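Local coordinates for protein enoyl-CoA hydratase/isomerase (Mycobacterium abscessus, PDB 3QXZ) that probably catalyses hydration or double-bond isomerisation of enoyl-CoA thioesters, as a member of the crotonase-like enoyl-CoA hydratase/isomerase family, at residues V54-G59 / I102-G107. Numbering follows the deposited sequence.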
loop_
_atom_site.group_PDB
_atom_site.type_symbol
_atom_site.label_atom_id
_atom_site.label_comp_id
_atom_site.label_asym_id
_atom_site.label_seq_id
_atom_site.Cartn_x
_atom_site.Cartn_y
_atom_site.Cartn_z
ATOM N N VAL A 54 19.343 13.052 12.120
ATOM C CA VAL A 54 17.915 13.098 11.763
ATOM C C VAL A 54 17.553 14.548 11.509
ATOM O O VAL A 54 18.063 15.453 12.198
ATOM C CB VAL A 54 16.995 12.567 12.916
ATOM C CG1 VAL A 54 15.528 12.551 12.497
ATOM C CG2 VAL A 54 17.409 11.206 13.390
ATOM N N ILE A 55 16.655 14.751 10.545
ATOM C CA ILE A 55 16.080 16.056 10.256
ATOM C C ILE A 55 14.601 16.033 10.617
ATOM O O ILE A 55 13.870 15.123 10.204
ATOM C CB ILE A 55 16.241 16.409 8.766
ATOM C CG1 ILE A 55 17.721 16.453 8.374
ATOM C CG2 ILE A 55 15.526 17.729 8.433
ATOM C CD1 ILE A 55 17.995 16.257 6.871
ATOM N N VAL A 56 14.164 17.024 11.388
ATOM C CA VAL A 56 12.736 17.210 11.695
ATOM C C VAL A 56 12.256 18.468 10.997
ATOM O O VAL A 56 12.860 19.525 11.175
ATOM C CB VAL A 56 12.491 17.297 13.223
ATOM C CG1 VAL A 56 11.012 17.582 13.542
ATOM C CG2 VAL A 56 12.939 16.001 13.902
ATOM N N LEU A 57 11.202 18.343 10.191
ATOM C CA LEU A 57 10.560 19.468 9.512
ATOM C C LEU A 57 9.252 19.831 10.207
ATOM O O LEU A 57 8.400 18.963 10.455
ATOM C CB LEU A 57 10.301 19.107 8.045
ATOM C CG LEU A 57 9.663 20.208 7.189
ATOM C CD1 LEU A 57 10.538 21.454 7.065
ATOM C CD2 LEU A 57 9.359 19.611 5.810
ATOM N N THR A 58 9.083 21.116 10.533
ATOM C CA THR A 58 7.906 21.565 11.271
ATOM C C THR A 58 7.531 22.989 10.859
ATOM O O THR A 58 8.273 23.615 10.103
ATOM C CB THR A 58 8.135 21.411 12.794
ATOM O OG1 THR A 58 6.883 21.333 13.467
ATOM C CG2 THR A 58 9.007 22.531 13.367
ATOM N N GLY A 59 6.368 23.465 11.306
ATOM C CA GLY A 59 5.937 24.840 11.011
ATOM C C GLY A 59 5.764 25.698 12.247
ATOM O O GLY A 59 5.493 25.204 13.338
ATOM N N ILE A 102 11.701 13.341 9.577
ATOM C CA ILE A 102 10.407 13.254 10.224
ATOM C C ILE A 102 9.682 14.587 10.068
ATOM O O ILE A 102 10.248 15.640 10.382
ATOM C CB ILE A 102 10.572 12.970 11.735
ATOM C CG1 ILE A 102 11.338 11.660 11.976
ATOM C CG2 ILE A 102 9.191 12.953 12.445
ATOM C CD1 ILE A 102 11.782 11.453 13.454
ATOM N N ALA A 103 8.453 14.554 9.552
ATOM C CA ALA A 103 7.616 15.751 9.456
ATOM C C ALA A 103 6.719 15.825 10.674
ATOM O O ALA A 103 5.837 14.951 10.891
ATOM C CB ALA A 103 6.817 15.749 8.157
ATOM N N ALA A 104 6.989 16.833 11.499
ATOM C CA ALA A 104 6.167 17.146 12.665
ATOM C C ALA A 104 5.111 18.137 12.193
ATOM O O ALA A 104 5.319 19.360 12.197
ATOM C CB ALA A 104 7.046 17.731 13.792
ATOM N N VAL A 105 4.010 17.572 11.692
ATOM C CA VAL A 105 2.946 18.349 11.055
ATOM C C VAL A 105 2.030 18.869 12.163
ATOM O O VAL A 105 1.038 18.247 12.549
ATOM C CB VAL A 105 2.206 17.529 9.977
ATOM C CG1 VAL A 105 1.205 18.387 9.262
ATOM C CG2 VAL A 105 3.212 16.955 8.955
ATOM N N ASN A 106 2.438 20.013 12.707
ATOM C CA ASN A 106 1.857 20.579 13.928
ATOM C C ASN A 106 0.526 21.286 13.732
ATOM O O ASN A 106 -0.065 21.771 14.692
ATOM C CB ASN A 106 2.851 21.561 14.552
ATOM C CG ASN A 106 3.262 22.626 13.581
ATOM O OD1 ASN A 106 3.952 22.343 12.603
ATOM N ND2 ASN A 106 2.787 23.878 13.795
ATOM N N GLY A 107 0.070 21.383 12.488
ATOM C CA GLY A 107 -1.191 22.043 12.172
ATOM C C GLY A 107 -1.429 21.993 10.679
ATOM O O GLY A 107 -0.855 21.141 9.986
#
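Ile-102 is gripped by two nearly straight parallel-strand bonds: its N donates to Ile-55 O (2.9 Å) and its O accepts Leu-57 N (2.9 Å, N-H...O 161°). Leu-57 O then receives Ala-104 N at 2.8 Å, a more bent bond. Beyond it side chains take over from the ladder. Turned roughly anti to its own backbone N (chi1 -157°), Thr-58 OG1 reaches the neighbouring strand and donates to Ala-104 O over 2.8 Å. An inverse gamma turn centred on Val-105 brings in Asn-106, whose side chain reaches across: its OD1 accepts Gly-59 N at 3.0 Å, the donor tilted 30° from the amide plane, while ND2 is satisfied by Ala-63 O. Ala-104 O and Gly-59 N are thus each paired with a side-chain atom. On the face bearing Val-56, Val-56 CG1 rests on Ala-104 CB (4.0 Å), and Val-54 CG1 meets the tip of Ile-102, CD1, at 4.0 Å. The two strands are central in the mixed sheet of the crotonase fold, with strand 17-23 bonded along the far edge of 54-59; helix 186-203 packs on Val-54, Val-56 and Ala-104, and helix 33-48 covers Ile-55 and Leu-57 on the other face.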